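Local coordinates for pectate lyase (PDB 5AMV), which cleaves the galacturonan chains of pectate by calcium-dependent elimination, leaving oligosaccharides with unsaturated uronosyl groups at their non-reducing ends, at residues A[248-253]-A[280-285]; A[276-281]-A[306-311]; A[292-297]-A[324-329]. All blocks are in the same frame, centred on the assembly; numbering follows the deposited sequence.

Contact 1. Residues A[248-253]-A[280-285]. With ADA (alpha-D-galactopyranuronic acid), chain B.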
loop_
_atom_site.group_PDB
_atom_site.type_symbol
_atom_site.label_atom_id
_atom_site.label_comp_id
_atom_site.label_asym_id
_atom_site.label_seq_id
_atom_site.Cartn_x
_atom_site.Cartn_y
_atom_site.Cartn_z
ATOM N N SER A 248 -2.428 -5.315 -2.647
ATOM C CA SER A 248 -2.721 -4.039 -1.968
ATOM C C SER A 248 -1.749 -3.599 -0.888
ATOM O O SER A 248 -1.201 -2.502 -0.946
ATOM C CB SER A 248 -4.088 -4.106 -1.324
ATOM O OG SER A 248 -4.340 -2.935 -0.579
ATOM N N SER A 249 -1.589 -4.432 0.140
ATOM C CA SER A 249 -0.972 -4.004 1.379
ATOM C C SER A 249 -0.157 -5.146 1.949
ATOM O O SER A 249 -0.729 -6.108 2.463
ATOM C CB SER A 249 -2.053 -3.585 2.397
ATOM O OG SER A 249 -2.815 -2.474 1.906
ATOM N N ILE A 250 1.170 -5.035 1.869
ATOM C CA ILE A 250 2.035 -6.065 2.474
ATOM C C ILE A 250 2.737 -5.444 3.683
ATOM O O ILE A 250 3.461 -4.413 3.553
ATOM C CB ILE A 250 3.052 -6.746 1.444
ATOM C CG1 ILE A 250 3.923 -7.794 2.175
ATOM C CG2 ILE A 250 3.940 -5.768 0.818
ATOM C CD1 ILE A 250 4.499 -8.923 1.246
ATOM N N PHE A 251 2.585 -6.099 4.829
ATOM C CA PHE A 251 3.186 -5.591 6.087
ATOM C C PHE A 251 4.183 -6.636 6.549
ATOM O O PHE A 251 3.775 -7.731 6.951
ATOM C CB PHE A 251 2.132 -5.365 7.197
ATOM C CG PHE A 251 0.981 -4.450 6.815
ATOM C CD1 PHE A 251 1.118 -3.490 5.832
ATOM C CD2 PHE A 251 -0.253 -4.558 7.490
ATOM C CE1 PHE A 251 0.065 -2.644 5.523
ATOM C CE2 PHE A 251 -1.323 -3.677 7.198
ATOM C CZ PHE A 251 -1.166 -2.737 6.197
ATOM N N GLY A 252 5.478 -6.320 6.418
ATOM C CA GLY A 252 6.542 -7.280 6.730
ATOM C C GLY A 252 6.962 -7.932 5.439
ATOM O O GLY A 252 6.229 -8.780 4.898
ATOM N N SER A 253 8.143 -7.558 4.958
ATOM C CA SER A 253 8.589 -7.908 3.595
ATOM C C SER A 253 9.295 -9.264 3.516
ATOM O O SER A 253 9.524 -9.783 2.410
ATOM C CB SER A 253 9.576 -6.837 3.125
ATOM O OG SER A 253 10.695 -6.861 4.010
ATOM N N ALA A 280 -4.662 -8.031 1.533
ATOM C CA ALA A 280 -5.470 -6.951 2.050
ATOM C C ALA A 280 -5.791 -7.004 3.533
ATOM O O ALA A 280 -6.966 -6.953 3.913
ATOM C CB ALA A 280 -6.761 -6.804 1.224
ATOM N N PRO A 281 -4.754 -7.125 4.411
ATOM C CA PRO A 281 -3.326 -7.107 4.121
ATOM C C PRO A 281 -2.718 -8.527 4.146
ATOM O O PRO A 281 -3.344 -9.456 4.692
ATOM C CB PRO A 281 -2.755 -6.335 5.320
ATOM C CG PRO A 281 -3.602 -6.807 6.454
ATOM C CD PRO A 281 -5.013 -7.069 5.871
ATOM N N ARG A 282 -1.497 -8.653 3.636
ATOM C CA ARG A 282 -0.666 -9.844 3.916
ATOM C C ARG A 282 0.312 -9.460 5.009
ATOM O O ARG A 282 1.026 -8.470 4.853
ATOM C CB ARG A 282 0.136 -10.247 2.685
ATOM C CG ARG A 282 0.842 -11.599 2.816
ATOM C CD ARG A 282 2.138 -11.590 2.034
ATOM N NE ARG A 282 2.686 -12.923 1.846
ATOM C CZ ARG A 282 3.403 -13.588 2.768
ATOM N NH1 ARG A 282 3.646 -13.059 3.962
ATOM N NH2 ARG A 282 3.902 -14.799 2.492
ATOM N N VAL A 283 0.361 -10.218 6.112
ATOM C CA VAL A 283 1.131 -9.796 7.278
ATOM C C VAL A 283 2.174 -10.837 7.651
ATOM O O VAL A 283 1.896 -12.021 7.623
ATOM C CB VAL A 283 0.177 -9.604 8.505
ATOM C CG1 VAL A 283 0.943 -9.212 9.802
ATOM C CG2 VAL A 283 -0.908 -8.513 8.191
ATOM N N ARG A 284 3.374 -10.371 7.957
ATOM C CA ARG A 284 4.331 -11.168 8.732
ATOM C C ARG A 284 4.535 -10.450 10.064
ATOM O O ARG A 284 4.583 -9.224 10.093
ATOM C CB ARG A 284 5.666 -11.302 8.003
ATOM C CG ARG A 284 5.631 -12.066 6.699
ATOM C CD ARG A 284 6.981 -11.861 6.005
ATOM N NE ARG A 284 7.118 -12.698 4.813
ATOM C CZ ARG A 284 6.820 -12.306 3.580
ATOM N NH1 ARG A 284 6.385 -11.070 3.327
ATOM N NH2 ARG A 284 6.992 -13.149 2.568
ATOM N N PHE A 285 4.613 -11.223 11.154
ATOM C CA PHE A 285 5.057 -10.708 12.479
ATOM C C PHE A 285 4.142 -9.783 13.243
ATOM O O PHE A 285 4.020 -9.901 14.462
ATOM C CB PHE A 285 6.464 -10.072 12.407
ATOM C CG PHE A 285 7.538 -11.055 11.982
ATOM C CD1 PHE A 285 7.952 -12.072 12.858
ATOM C CD2 PHE A 285 8.083 -11.004 10.697
ATOM C CE1 PHE A 285 8.927 -13.020 12.448
ATOM C CE2 PHE A 285 9.061 -11.952 10.265
ATOM C CZ PHE A 285 9.480 -12.968 11.174
HETATM C C1 ADA B . 2.509 -14.150 -4.738
HETATM C C2 ADA B . 3.981 -14.138 -5.186
HETATM C C3 ADA B . 4.752 -15.276 -4.511
HETATM C C4 ADA B . 4.654 -15.183 -2.998
HETATM C C5 ADA B . 3.184 -15.202 -2.596
HETATM C C6 ADA B . 3.111 -14.850 -1.127
HETATM O O2 ADA B . 4.000 -14.395 -6.598
HETATM O O3 ADA B . 6.140 -15.201 -4.866
HETATM O O4 ADA B . 5.224 -13.921 -2.593
HETATM O O5 ADA B . 2.431 -14.181 -3.311
HETATM O O6B ADA B . 2.423 -13.840 -0.813
HETATM O O6A ADA B . 3.749 -15.539 -0.266
HETATM O O HOH W 1 3.546 -9.954 4.696
#
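In the right-handed parallel beta-helix of this family 1 polysaccharide lyase, two neighbouring coils meet where Ile-250 and Phe-251 pair in parallel register with Arg-282 and Val-283. The backbone bonds run back and forth: Arg-282 N to Ser-249 O, Phe-251 N to Arg-282 O (2.8 Å and almost straight, at 178°) and Arg-284 N to Phe-251 O. The pairing separates two surfaces. On that of Phe-251 and Val-283, the phenyl ring receives Pro-281 CB over one face, 4.0 Å from the ring centroid, a CH-pi contact, while Met-237 and Leu-268 add apolar neighbours. The other surface, with Ile-250 and Arg-282, belongs to the substrate cleft. There the two side chains lie side by side, Ile-250 CD1 sitting 3.6 Å from Arg-282 CD. CG of Arg-282 is anti to the backbone N (chi1 -170°) and the chain bends at chi2; beyond the bend an edge of the guanidinium meets the carboxylate of the chain B galacturonate. Arg-282 NE donates to O6B of the sugar at 2.8 Å and Arg-282 NH2 to its O6A at 2.9 Å, so paired bonds would fix the rotation of both flat groups. Phe-339 adds a cation-pi contact to Arg-282. Arg-282 NH1 lies 3.3 Å above the plane of the Arg-284 guanidinium, over its centre. Such close like charges are probably eased by the carboxylate on one arginine and by Asp-255, the salt-bridge partner of Arg-284 NE, on the other. Arg-284 NH1 donates to Gly-252 O at 2.8 Å, the oxygen lying near the guanidinium plane.

Contact 2. Residues A[276-281]-A[306-311]. With ADA (alpha-D-galactopyranuronic acid), chain B; ADA (alpha-D-galactopyranuronic acid), chain C.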
loop_
_atom_site.group_PDB
_atom_site.type_symbol
_atom_site.label_atom_id
_atom_site.label_comp_id
_atom_site.label_asym_id
_atom_site.label_seq_id
_atom_site.Cartn_x
_atom_site.Cartn_y
_atom_site.Cartn_z
ATOM N N ILE A 276 -9.771 -5.840 -5.622
ATOM C CA ILE A 276 -8.426 -6.046 -5.167
ATOM C C ILE A 276 -8.195 -7.555 -5.172
ATOM O O ILE A 276 -9.045 -8.345 -4.737
ATOM C CB ILE A 276 -8.278 -5.495 -3.739
ATOM C CG1 ILE A 276 -8.469 -3.948 -3.705
ATOM C CG2 ILE A 276 -6.878 -5.863 -3.128
ATOM C CD1 ILE A 276 -7.410 -3.199 -4.596
ATOM N N VAL A 277 -7.075 -7.979 -5.752
ATOM C CA VAL A 277 -6.814 -9.411 -5.905
ATOM C C VAL A 277 -6.405 -10.039 -4.575
ATOM O O VAL A 277 -6.946 -11.091 -4.201
ATOM C CB VAL A 277 -5.727 -9.735 -6.995
ATOM C CG1 VAL A 277 -5.447 -11.202 -7.031
ATOM C CG2 VAL A 277 -6.189 -9.262 -8.362
ATOM N N GLN A 278 -5.398 -9.466 -3.934
ATOM C CA GLN A 278 -4.787 -10.146 -2.796
ATOM C C GLN A 278 -4.048 -9.181 -1.881
ATOM O O GLN A 278 -3.919 -7.992 -2.174
ATOM C CB GLN A 278 -3.822 -11.210 -3.341
ATOM C CG GLN A 278 -2.664 -10.614 -4.156
ATOM C CD GLN A 278 -1.785 -11.692 -4.755
ATOM O OE1 GLN A 278 -1.407 -12.640 -4.054
ATOM N NE2 GLN A 278 -1.426 -11.551 -6.032
ATOM N N ARG A 279 -3.587 -9.708 -0.732
ATOM C CA ARG A 279 -2.820 -8.918 0.258
ATOM C C ARG A 279 -3.596 -7.739 0.798
ATOM O O ARG A 279 -3.254 -6.588 0.547
ATOM C CB ARG A 279 -1.436 -8.466 -0.284
ATOM C CG ARG A 279 -0.666 -9.641 -0.883
ATOM C CD ARG A 279 0.698 -9.218 -1.381
ATOM N NE ARG A 279 1.479 -10.363 -1.827
ATOM C CZ ARG A 279 2.754 -10.302 -2.230
ATOM N NH1 ARG A 279 3.402 -9.133 -2.270
ATOM N NH2 ARG A 279 3.388 -11.413 -2.587
ATOM N N ALA A 280 -4.662 -8.031 1.533
ATOM C CA ALA A 280 -5.470 -6.951 2.050
ATOM C C ALA A 280 -5.791 -7.004 3.533
ATOM O O ALA A 280 -6.966 -6.953 3.913
ATOM C CB ALA A 280 -6.761 -6.804 1.224
ATOM N N PRO A 281 -4.754 -7.125 4.411
ATOM C CA PRO A 281 -3.326 -7.107 4.121
ATOM C C PRO A 281 -2.718 -8.527 4.146
ATOM O O PRO A 281 -3.344 -9.456 4.692
ATOM C CB PRO A 281 -2.755 -6.335 5.320
ATOM C CG PRO A 281 -3.602 -6.807 6.454
ATOM C CD PRO A 281 -5.013 -7.069 5.871
ATOM N N PHE A 306 -10.804 -11.617 -7.477
ATOM C CA PHE A 306 -10.462 -11.800 -6.075
ATOM C C PHE A 306 -9.764 -13.121 -5.845
ATOM O O PHE A 306 -10.232 -14.169 -6.324
ATOM C CB PHE A 306 -11.776 -11.829 -5.266
ATOM C CG PHE A 306 -11.572 -12.020 -3.773
ATOM C CD1 PHE A 306 -11.551 -13.306 -3.241
ATOM C CD2 PHE A 306 -11.458 -10.916 -2.905
ATOM C CE1 PHE A 306 -11.353 -13.515 -1.850
ATOM C CE2 PHE A 306 -11.286 -11.119 -1.526
ATOM C CZ PHE A 306 -11.210 -12.421 -1.011
ATOM N N SER A 307 -8.673 -13.091 -5.053
ATOM C CA SER A 307 -7.992 -14.316 -4.635
ATOM C C SER A 307 -8.192 -14.529 -3.120
ATOM O O SER A 307 -8.748 -15.546 -2.681
ATOM C CB SER A 307 -6.494 -14.220 -4.992
ATOM O OG SER A 307 -5.801 -15.433 -4.787
ATOM N N TYR A 308 -7.737 -13.575 -2.317
ATOM C CA TYR A 308 -7.948 -13.655 -0.874
ATOM C C TYR A 308 -7.914 -12.269 -0.262
ATOM O O TYR A 308 -7.382 -11.348 -0.891
ATOM C CB TYR A 308 -6.928 -14.584 -0.200
ATOM C CG TYR A 308 -5.490 -14.052 -0.131
ATOM C CD1 TYR A 308 -5.096 -13.226 0.929
ATOM C CD2 TYR A 308 -4.516 -14.396 -1.126
ATOM C CE1 TYR A 308 -3.764 -12.722 1.001
ATOM C CE2 TYR A 308 -3.186 -13.907 -1.055
ATOM C CZ TYR A 308 -2.831 -13.110 0.042
ATOM O OH TYR A 308 -1.527 -12.647 0.181
ATOM N N ALA A 309 -8.465 -12.125 0.954
ATOM C CA ALA A 309 -8.385 -10.865 1.679
ATOM C C ALA A 309 -7.176 -10.829 2.618
ATOM O O ALA A 309 -6.207 -10.091 2.376
ATOM C CB ALA A 309 -9.696 -10.614 2.469
ATOM N N TRP A 310 -7.197 -11.658 3.670
ATOM C CA TRP A 310 -6.122 -11.631 4.684
ATOM C C TRP A 310 -5.052 -12.674 4.412
ATOM O O TRP A 310 -5.361 -13.833 4.160
ATOM C CB TRP A 310 -6.659 -11.790 6.122
ATOM C CG TRP A 310 -7.757 -10.875 6.404
ATOM C CD1 TRP A 310 -7.911 -9.578 5.919
ATOM C CD2 TRP A 310 -8.914 -11.140 7.221
ATOM N NE1 TRP A 310 -9.106 -9.051 6.371
ATOM C CE2 TRP A 310 -9.734 -9.971 7.173
ATOM C CE3 TRP A 310 -9.353 -12.261 7.969
ATOM C CZ2 TRP A 310 -10.955 -9.876 7.849
ATOM C CZ3 TRP A 310 -10.595 -12.149 8.657
ATOM C CH2 TRP A 310 -11.374 -10.971 8.571
ATOM N N GLY A 311 -3.788 -12.267 4.457
ATOM C CA GLY A 311 -2.706 -13.225 4.179
ATOM C C GLY A 311 -2.042 -13.516 5.498
ATOM O O GLY A 311 -1.442 -12.624 6.117
HETATM C C1 ADA B . 2.509 -14.150 -4.738
HETATM C C2 ADA B . 3.981 -14.138 -5.186
HETATM C C3 ADA B . 4.752 -15.276 -4.511
HETATM C C4 ADA B . 4.654 -15.183 -2.998
HETATM C C5 ADA B . 3.184 -15.202 -2.596
HETATM C C6 ADA B . 3.111 -14.850 -1.127
HETATM O O2 ADA B . 4.000 -14.395 -6.598
HETATM O O3 ADA B . 6.140 -15.201 -4.866
HETATM O O4 ADA B . 5.224 -13.921 -2.593
HETATM O O5 ADA B . 2.431 -14.181 -3.311
HETATM O O6B ADA B . 2.423 -13.840 -0.813
HETATM O O6A ADA B . 3.749 -15.539 -0.266
HETATM C C1 ADA C . 0.203 -18.128 -6.450
HETATM C C2 ADA C . 0.615 -17.985 -4.983
HETATM C C3 ADA C . 0.063 -16.663 -4.418
HETATM C C4 ADA C . 0.559 -15.480 -5.251
HETATM C C5 ADA C . 0.181 -15.732 -6.726
HETATM C C6 ADA C . 0.596 -14.617 -7.652
HETATM O O2 ADA C . 0.158 -19.118 -4.220
HETATM O O3 ADA C . 0.393 -16.536 -3.030
HETATM O O4 ADA C . 1.977 -15.334 -5.069
HETATM O O5 ADA C . 0.699 -17.006 -7.198
HETATM O O6B ADA C . 0.346 -13.405 -7.360
HETATM O O6A ADA C . 1.183 -14.970 -8.711
HETATM O O HOH W 2 -8.348 -8.901 -1.879
HETATM O O HOH W 3 0.092 -12.929 -1.773
HETATM O O HOH W 4 -3.203 -14.981 -4.752
#
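Tyr-308 has CG between its backbone N and carbonyl carbon (chi1 71°), and Gln-278 places its own CG likewise (chi1 63°). The phenol ring lies against Gln-278, whose CB sits over one ring face, 4.1 Å from the centroid in a CH-pi contact, while the amide plane stands nearly perpendicular to the ring. Arg-279, an inferred active-site residue, passes the phenol end, with CG 3.3 Å from Tyr-308 OH. Water 3, at 2.6 Å from Tyr-308 OH, accepts from Arg-279 NE and has Gln-278 OE1 and O6B of the chain B galacturonate as competing acceptors for its protons. The site is the glycan cleft on the flank of the parallel beta-helix: Gln-278 NE2, also bonded to Asp-246, reaches O6B of the chain C galacturonate at 2.9 Å, and Arg-279 NH2 donates to the ring oxygen O5 of the chain B sugar at 3.0 Å. An alanine in place of Tyr-308 would probably open a gap beside Gln-278 CB and Arg-279 CG and leave water 3 without its phenol partner. Behind these side chains the backbones are joined directly. Val-277 O accepts from Ser-307 N and from the next amide, Tyr-308 N, which lies 3.2 Å from Val-277 O. Ala-280 N binds Ala-309 O, and Pro-281 O takes Gly-311 N at 2.9 Å, while Trp-310 CD1 lies against Pro-281 CD.

Contact 3. Residues A[292-297]-A[324-329]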
loop_
_atom_site.group_PDB
_atom_site.type_symbol
_atom_site.label_atom_id
_atom_site.label_comp_id
_atom_site.label_asym_id
_atom_site.label_seq_id
_atom_site.Cartn_x
_atom_site.Cartn_y
_atom_site.Cartn_z
ATOM N N ASN A 292 -13.950 -3.509 10.811
ATOM C CA ASN A 292 -14.894 -2.684 10.051
ATOM C C ASN A 292 -14.437 -2.345 8.622
ATOM O O ASN A 292 -14.729 -1.246 8.135
ATOM C CB ASN A 292 -15.247 -1.357 10.789
ATOM C CG ASN A 292 -16.079 -1.544 12.049
ATOM O OD1 ASN A 292 -16.194 -0.606 12.843
ATOM N ND2 ASN A 292 -16.684 -2.741 12.231
ATOM N N ASN A 293 -13.739 -3.269 7.958
ATOM C CA ASN A 293 -13.365 -3.068 6.559
ATOM C C ASN A 293 -14.371 -3.793 5.687
ATOM O O ASN A 293 -15.013 -4.760 6.128
ATOM C CB ASN A 293 -11.927 -3.555 6.317
ATOM C CG ASN A 293 -10.917 -2.832 7.172
ATOM O OD1 ASN A 293 -10.607 -1.650 6.965
ATOM N ND2 ASN A 293 -10.437 -3.507 8.215
ATOM N N TYR A 294 -14.500 -3.340 4.436
ATOM C CA TYR A 294 -15.479 -3.879 3.513
ATOM C C TYR A 294 -14.702 -4.330 2.271
ATOM O O TYR A 294 -13.946 -3.529 1.707
ATOM C CB TYR A 294 -16.522 -2.844 3.120
ATOM C CG TYR A 294 -17.517 -3.427 2.158
ATOM C CD1 TYR A 294 -18.319 -4.524 2.527
ATOM C CD2 TYR A 294 -17.662 -2.883 0.880
ATOM C CE1 TYR A 294 -19.219 -5.064 1.673
ATOM C CE2 TYR A 294 -18.597 -3.436 -0.029
ATOM C CZ TYR A 294 -19.364 -4.530 0.381
ATOM O OH TYR A 294 -20.259 -5.059 -0.508
ATOM N N TYR A 295 -14.857 -5.597 1.903
ATOM C CA TYR A 295 -14.132 -6.179 0.762
ATOM C C TYR A 295 -15.180 -6.643 -0.224
ATOM O O TYR A 295 -16.163 -7.337 0.152
ATOM C CB TYR A 295 -13.265 -7.403 1.207
ATOM C CG TYR A 295 -12.368 -7.139 2.406
ATOM C CD1 TYR A 295 -12.909 -7.090 3.686
ATOM C CD2 TYR A 295 -10.991 -6.913 2.240
ATOM C CE1 TYR A 295 -12.101 -6.835 4.810
ATOM C CE2 TYR A 295 -10.178 -6.633 3.371
ATOM C CZ TYR A 295 -10.757 -6.614 4.627
ATOM O OH TYR A 295 -10.020 -6.351 5.770
ATOM N N GLU A 296 -15.001 -6.310 -1.515
ATOM C CA GLU A 296 -16.013 -6.704 -2.518
ATOM C C GLU A 296 -15.320 -6.972 -3.833
ATOM O O GLU A 296 -14.385 -6.260 -4.210
ATOM C CB GLU A 296 -17.085 -5.624 -2.723
ATOM C CG GLU A 296 -16.472 -4.202 -2.919
ATOM C CD GLU A 296 -17.505 -3.175 -3.375
ATOM O OE1 GLU A 296 -18.455 -3.506 -4.135
ATOM O OE2 GLU A 296 -17.319 -2.008 -3.032
ATOM N N GLY A 297 -15.772 -8.010 -4.523
ATOM C CA GLY A 297 -15.168 -8.392 -5.790
ATOM C C GLY A 297 -15.771 -9.652 -6.311
ATOM O O GLY A 297 -16.798 -10.114 -5.804
ATOM N N VAL A 324 -16.513 -7.275 6.641
ATOM C CA VAL A 324 -17.585 -7.777 5.751
ATOM C C VAL A 324 -16.981 -8.034 4.361
ATOM O O VAL A 324 -16.356 -7.113 3.805
ATOM C CB VAL A 324 -18.683 -6.695 5.675
ATOM C CG1 VAL A 324 -19.816 -7.109 4.645
ATOM C CG2 VAL A 324 -19.307 -6.494 7.052
ATOM N N ILE A 325 -17.175 -9.247 3.811
ATOM C CA ILE A 325 -16.608 -9.649 2.531
ATOM C C ILE A 325 -17.750 -10.057 1.611
ATOM O O ILE A 325 -18.482 -11.020 1.928
ATOM C CB ILE A 325 -15.601 -10.830 2.731
ATOM C CG1 ILE A 325 -14.452 -10.391 3.661
ATOM C CG2 ILE A 325 -15.022 -11.281 1.397
ATOM C CD1 ILE A 325 -13.578 -11.591 4.095
ATOM N N ASP A 326 -17.926 -9.344 0.496
ATOM C CA ASP A 326 -18.916 -9.747 -0.507
ATOM C C ASP A 326 -18.232 -10.191 -1.799
ATOM O O ASP A 326 -17.903 -9.366 -2.696
ATOM C CB ASP A 326 -19.889 -8.620 -0.785
ATOM C CG ASP A 326 -20.912 -8.428 0.370
ATOM O OD1 ASP A 326 -21.125 -9.380 1.144
ATOM O OD2 ASP A 326 -21.457 -7.329 0.468
ATOM N N VAL A 327 -18.044 -11.504 -1.901
ATOM C CA VAL A 327 -17.449 -12.149 -3.076
ATOM C C VAL A 327 -18.355 -13.354 -3.373
ATOM O O VAL A 327 -18.218 -14.401 -2.766
ATOM C CB VAL A 327 -15.968 -12.573 -2.811
ATOM C CG1 VAL A 327 -15.355 -13.291 -4.038
ATOM C CG2 VAL A 327 -15.112 -11.308 -2.457
ATOM N N PRO A 328 -19.280 -13.187 -4.310
ATOM C CA PRO A 328 -20.295 -14.256 -4.532
ATOM C C PRO A 328 -19.638 -15.606 -4.787
ATOM O O PRO A 328 -18.642 -15.691 -5.536
ATOM C CB PRO A 328 -21.037 -13.751 -5.778
ATOM C CG PRO A 328 -21.024 -12.236 -5.577
ATOM C CD PRO A 328 -19.618 -11.941 -5.045
ATOM N N GLY A 329 -20.131 -16.642 -4.122
ATOM C CA GLY A 329 -19.664 -18.014 -4.419
ATOM C C GLY A 329 -18.408 -18.460 -3.688
ATOM O O GLY A 329 -18.012 -19.627 -3.808
#
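Strands 294-296 and 324-326 run parallel, their axes 4.6 Å apart and their N-to-C directions 10° apart, so that Tyr-294 pairs with Val-324, Tyr-295 with Ile-325 and Glu-296 with Asp-326. Backbone bonds cross in both directions, from Val-324 N to Asn-293 O at the start to Gly-297 N on Asp-326 O at the end; the shortest joins Asp-326 N to Tyr-295 O at 2.7 Å. On one face Tyr-294 holds CG anti to its backbone N (chi1 180°), and the ring turns an edge to Val-324 and Asp-326. Tyr-294 CE1 touches Val-324 CG1 at 3.7 Å, and Tyr-294 OH donates to Asp-326 OD2 at 2.7 Å. The Tyr-294 and Asp-326 side chains cross at about a right angle, and the hydroxyl meets OD2 on its anti side, 22° out of the carboxylate plane. Helix 382-392 packs against this face. On the other, Tyr-295 CD1 meets Ile-325 CG1 at 3.6 Å, and its ring lies almost parallel to that of Tyr-273 of the adjoining strand 266-274. Asn-293 adds a side-chain stack along the coils: its OD1 accepts from Asn-271 N, while its own N donates to Asn-323 OD1, an asparagine ladder of the kind known from the parallel beta-helix of pectate lyases.

Overall arrangement
Contacts 1 and 2 reach the parallel sheet 247-251, 282-283, 310-312, 336-338: contact 1 pairs its first two strands, while contact 2 joins the turns leading into 282-283 and 310-312. Their centres lie 10 Å apart and they share Ala-280 and Pro-281. Val-283 N probably bonds to Gly-311 O (3.0 Å), and Ser-249 N to Arg-279 O (2.8 Å). They deliver Arg-282 and Arg-279 to one chain B galacturonate, with the side chain of Ile-250 about 5 Å from the calcium ion at its nearest. Contact 3, centred 11 Å from contact 2 and 19 Å from contact 1, lies away from the sugars, tied in by Tyr-295 OH to Trp-310 NE1 (2.9 Å, probably a hydrogen bond).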